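PDB 6T0Q: lectin from Pleurotus ostreatus, which probably recognises galactose- and N-acetylgalactosamine-type sugars, using two calcium-containing carbohydrate-binding modules in tandem. Local coordinates for residues S204-N208 with G209-V213; I236-D239 with D240-L244. All coordinates share one frame; numbering follows the deposited sequence.

Contact 1. Residues S204-N208 with G209-V213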
loop_
_atom_site.group_PDB
_atom_site.type_symbol
_atom_site.label_atom_id
_atom_site.label_comp_id
_atom_site.label_asym_id
_atom_site.label_seq_id
_atom_site.Cartn_x
_atom_site.Cartn_y
_atom_site.Cartn_z
ATOM N N SER A 204 11.856 22.091 -10.550
ATOM C CA SER A 204 13.236 22.385 -10.909
ATOM C C SER A 204 13.387 23.632 -11.781
ATOM O O SER A 204 14.519 23.972 -12.137
ATOM C CB SER A 204 13.866 21.169 -11.601
ATOM O OG SER A 204 13.122 20.801 -12.745
ATOM N N ASP A 205 12.295 24.328 -12.120
ATOM C CA ASP A 205 12.398 25.655 -12.725
ATOM C C ASP A 205 12.718 26.739 -11.702
ATOM O O ASP A 205 12.842 27.908 -12.072
ATOM C CB ASP A 205 11.106 26.014 -13.475
ATOM C CG ASP A 205 9.861 25.925 -12.595
ATOM O OD1 ASP A 205 9.964 25.486 -11.427
ATOM O OD2 ASP A 205 8.768 26.297 -13.074
ATOM N N ASN A 206 12.834 26.386 -10.424
ATOM C CA ASN A 206 13.256 27.322 -9.382
ATOM C C ASN A 206 14.781 27.367 -9.412
ATOM O O ASN A 206 15.449 26.454 -8.920
ATOM C CB ASN A 206 12.724 26.866 -8.023
ATOM C CG ASN A 206 12.875 27.916 -6.935
ATOM O OD1 ASN A 206 13.858 28.642 -6.895
ATOM N ND2 ASN A 206 11.893 27.984 -6.027
ATOM N N VAL A 207 15.340 28.421 -10.012
ATOM C CA VAL A 207 16.783 28.557 -10.178
ATOM C C VAL A 207 17.190 29.992 -9.874
ATOM O O VAL A 207 16.418 30.935 -10.078
ATOM C CB VAL A 207 17.254 28.165 -11.599
ATOM C CG1 VAL A 207 17.085 26.675 -11.835
ATOM C CG2 VAL A 207 16.501 28.964 -12.654
ATOM N N ASN A 208 18.416 30.150 -9.373
ATOM C CA ASN A 208 19.009 31.465 -9.124
ATOM C C ASN A 208 18.173 32.300 -8.159
ATOM O O ASN A 208 18.189 33.533 -8.220
ATOM C CB ASN A 208 19.231 32.227 -10.437
ATOM C CG ASN A 208 20.049 31.429 -11.441
ATOM O OD1 ASN A 208 21.116 30.907 -11.114
ATOM N ND2 ASN A 208 19.540 31.316 -12.663
ATOM N N GLY A 209 17.433 31.639 -7.268
ATOM C CA GLY A 209 16.679 32.341 -6.244
ATOM C C GLY A 209 15.318 32.846 -6.665
ATOM O O GLY A 209 14.738 33.687 -5.973
ATOM N N ALA A 210 14.781 32.360 -7.778
ATOM C CA ALA A 210 13.443 32.753 -8.195
ATOM C C ALA A 210 12.865 31.653 -9.064
ATOM O O ALA A 210 13.595 30.856 -9.657
ATOM C CB ALA A 210 13.447 34.096 -8.944
ATOM N N ALA A 211 11.544 31.605 -9.121
ATOM C CA ALA A 211 10.830 30.655 -9.957
ATOM C C ALA A 211 9.825 31.415 -10.801
ATOM O O ALA A 211 9.431 32.532 -10.449
ATOM C CB ALA A 211 10.107 29.594 -9.112
ATOM N N PRO A 212 9.380 30.835 -11.918
ATOM C CA PRO A 212 8.323 31.478 -12.709
ATOM C C PRO A 212 7.044 31.642 -11.902
ATOM O O PRO A 212 6.802 30.941 -10.915
ATOM C CB PRO A 212 8.114 30.507 -13.882
ATOM C CG PRO A 212 9.371 29.715 -13.957
ATOM C CD PRO A 212 9.857 29.590 -12.544
ATOM N N VAL A 213 6.216 32.595 -12.337
ATOM C CA VAL A 213 4.873 32.737 -11.787
ATOM C C VAL A 213 4.052 31.516 -12.174
ATOM O O VAL A 213 4.121 31.043 -13.314
ATOM C CB VAL A 213 4.215 34.028 -12.307
ATOM C CG1 VAL A 213 2.759 34.126 -11.831
ATOM C CG2 VAL A 213 5.026 35.253 -11.886
HETATM O O HOH W 1 16.592 28.935 -6.797
#
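The side chain of Asn-206 is turned so that CG stands opposite its own backbone N and next to the carbonyl carbon (chi1 -168°), which lays its amide alongside Ala-211; that of Asp-205, with CG lodged between N and the carbonyl carbon (chi1 55°), reaches Pro-212. Both pairs flank a type I' beta turn from Val-207 to Ala-210, the tip of a tight hairpin. At its corners sit Asn-208 and Gly-209, the classic pair for this turn, both with positive phi and thus in the left-handed region. Two bonds between the same pair of residues close the turn: Val-207 N donates to Ala-210 O over 3.0 Å, and Ala-210 N returns a bond to Val-207 O over 3.2 Å. This single antiparallel hydrogen-bonded pair is not extended into regular strands. Ala-210 O also receives a CA-H...O contact from Asn-206 CA at 3.6 Å. Beyond the turn, the methyl CB of Ala-211 packs on the carboxamide of Asn-206, 3.9 Å from CG. The side chains of Asp-205 and Pro-212 meet at a slant, with Asp-205 OD2 3.5 Å from Pro-212 CD. OD2 makes a salt bridge with Arg-216, while OD1 is hydrogen-bonded to Thr-203, fixing the carboxylate next to the proline. The second arm of the hairpin leans on a calcium site: Ala-211 makes backbone hydrogen bonds with Gly-284, and Pro-212 O accepts from ND2 of Asn-281, a calcium ligand that this bond would help to orient. One water links the Asn-206 amide to the corner of the turn, donating to Asn-206 OD1 at 2.8 Å and accepting from Gly-209 N at 2.9 Å.

Contact 2. Residues I236-D239 with D240-L244. With CA (calcium ion), chain G.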
loop_
_atom_site.group_PDB
_atom_site.type_symbol
_atom_site.label_atom_id
_atom_site.label_comp_id
_atom_site.label_asym_id
_atom_site.label_seq_id
_atom_site.Cartn_x
_atom_site.Cartn_y
_atom_site.Cartn_z
ATOM N N ILE A 236 2.713 23.123 7.701
ATOM C CA ILE A 236 3.017 23.504 6.322
ATOM C C ILE A 236 3.028 25.023 6.160
ATOM O O ILE A 236 2.259 25.748 6.802
ATOM C CB ILE A 236 2.006 22.846 5.355
ATOM C CG1 ILE A 236 2.297 23.195 3.893
ATOM C CG2 ILE A 236 0.562 23.241 5.715
ATOM C CD1 ILE A 236 1.489 22.285 2.935
ATOM N N ALA A 237 3.906 25.503 5.276
ATOM C CA ALA A 237 3.913 26.898 4.847
ATOM C C ALA A 237 4.433 26.957 3.419
ATOM O O ALA A 237 5.138 26.051 2.965
ATOM C CB ALA A 237 4.773 27.777 5.770
ATOM N N ALA A 238 4.090 28.035 2.709
ATOM C CA ALA A 238 4.523 28.184 1.325
ATOM C C ALA A 238 4.667 29.653 0.962
ATOM O O ALA A 238 3.955 30.516 1.483
ATOM C CB ALA A 238 3.551 27.520 0.337
ATOM N N ASP A 239 5.602 29.916 0.052
ATOM C CA ASP A 239 5.750 31.194 -0.636
ATOM C C ASP A 239 5.371 30.936 -2.092
ATOM O O ASP A 239 6.149 30.315 -2.824
ATOM C CB ASP A 239 7.196 31.690 -0.513
ATOM C CG ASP A 239 7.408 33.088 -1.093
ATOM O OD1 ASP A 239 6.511 33.615 -1.781
ATOM O OD2 ASP A 239 8.485 33.668 -0.840
ATOM N N ASP A 240 4.196 31.399 -2.533
ATOM C CA ASP A 240 3.293 32.343 -1.860
ATOM C C ASP A 240 2.112 31.735 -1.105
ATOM O O ASP A 240 1.604 32.344 -0.166
ATOM C CB ASP A 240 2.710 33.309 -2.903
ATOM C CG ASP A 240 3.617 34.479 -3.180
ATOM O OD1 ASP A 240 3.657 35.398 -2.337
ATOM O OD2 ASP A 240 4.303 34.467 -4.224
ATOM N N ARG A 241 1.633 30.577 -1.553
ATOM C CA ARG A 241 0.408 30.001 -1.005
ATOM C C ARG A 241 0.361 28.525 -1.377
ATOM O O ARG A 241 1.111 28.063 -2.237
ATOM C CB ARG A 241 -0.836 30.730 -1.534
ATOM C CG ARG A 241 -0.984 30.644 -3.059
ATOM C CD ARG A 241 -2.303 31.247 -3.555
ATOM N NE ARG A 241 -2.448 32.647 -3.161
ATOM C CZ ARG A 241 -3.315 33.090 -2.251
ATOM N NH1 ARG A 241 -4.134 32.243 -1.636
ATOM N NH2 ARG A 241 -3.363 34.384 -1.954
ATOM N N TYR A 242 -0.553 27.793 -0.736
ATOM C CA TYR A 242 -0.681 26.358 -0.974
ATOM C C TYR A 242 -2.118 25.940 -0.716
ATOM O O TYR A 242 -2.855 26.596 0.024
ATOM C CB TYR A 242 0.242 25.528 -0.060
ATOM C CG TYR A 242 -0.260 25.556 1.365
ATOM C CD1 TYR A 242 -1.179 24.620 1.822
ATOM C CD2 TYR A 242 0.135 26.565 2.235
ATOM C CE1 TYR A 242 -1.684 24.678 3.114
ATOM C CE2 TYR A 242 -0.351 26.626 3.536
ATOM C CZ TYR A 242 -1.261 25.681 3.964
ATOM O OH TYR A 242 -1.762 25.740 5.244
ATOM N N THR A 243 -2.494 24.810 -1.306
ATOM C CA THR A 243 -3.650 24.043 -0.877
ATOM C C THR A 243 -3.189 22.615 -0.630
ATOM O O THR A 243 -2.452 22.049 -1.445
ATOM C CB THR A 243 -4.782 24.074 -1.912
ATOM O OG1 THR A 243 -5.203 25.429 -2.106
ATOM C CG2 THR A 243 -5.973 23.264 -1.416
ATOM N N LEU A 244 -3.624 22.041 0.486
ATOM C CA LEU A 244 -3.169 20.738 0.947
ATOM C C LEU A 244 -4.316 19.744 0.872
ATOM O O LEU A 244 -5.433 20.057 1.303
ATOM C CB LEU A 244 -2.661 20.822 2.384
ATOM C CG LEU A 244 -2.338 19.493 3.071
ATOM C CD1 LEU A 244 -1.096 18.854 2.437
ATOM C CD2 LEU A 244 -2.142 19.729 4.565
HETATM CA CA CA G . 6.914 34.344 -4.210
HETATM O O HOH W 2 6.042 36.404 -2.177
#
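Ile-236 and Tyr-242 lie at a slant to each other, the isoleucine's CD1 over one face of the ring in a CH-pi contact, 4.0 Å from the Tyr-242 centroid and 23° off the normal. Its other branch, CG2, lies against the phenol end, 3.5 Å from Tyr-242 CZ. With chi1 at 71°, Tyr-242 folds its ring back under Ile-236, and OH is held by Asp-261 and Tyr-263. Ala-238 CB meets Tyr-242 CB at 3.9 Å, and Ile-236 CD1 touches Leu-244 CD1 at 4.3 Å. These side chains fill the interior of an antiparallel beta-sandwich, where the chain leaves strand 229-239 in one sheet and turns into strand 241-246 in the other; Asp-240 and Arg-241 form a classic beta bulge opposite Thr-280. At the turn a cis peptide joins Asp-239 to Asp-240, as in the DcisD motif of some calcium-dependent adhesins, and both carboxylates swing to the same calcium ion. Asp-239 OD1 and Asp-240 OD2 each bind it at 2.6 Å and lie 3.4 Å from each other. Asn-281, Gly-283 and Pro-285 supply the other protein ligands. Asp-239 OD2 is hydrogen-bonded to Trp-344 NE1, and Asp-240 OD2 also accepts from the backbone N of Gly-282.

In the fold
Contact 1 precedes contact 2 along the chain, with strand 214-222 and most of strand 229-239 between them. Their centres are 16 Å apart and their nearest atoms about 7 Å, so they do not touch. Contact 1 leads into strand 214-222, and contact 2 runs into strand 241-246; in the seven-stranded antiparallel sheet, strand 273-281 lies between these two. The end of this strand and the loop after it join the contacts: residues 240-244 face Thr-280, and residues 209-213 bond to Asn-281 and Gly-284. Contact 2 gives calcium two ligands; contact 1 reaches the site only through second-shell bonds. Gly-283, also a calcium ligand, binds N-acetyl-D-galactosamine, which ties this calcium to sugar binding.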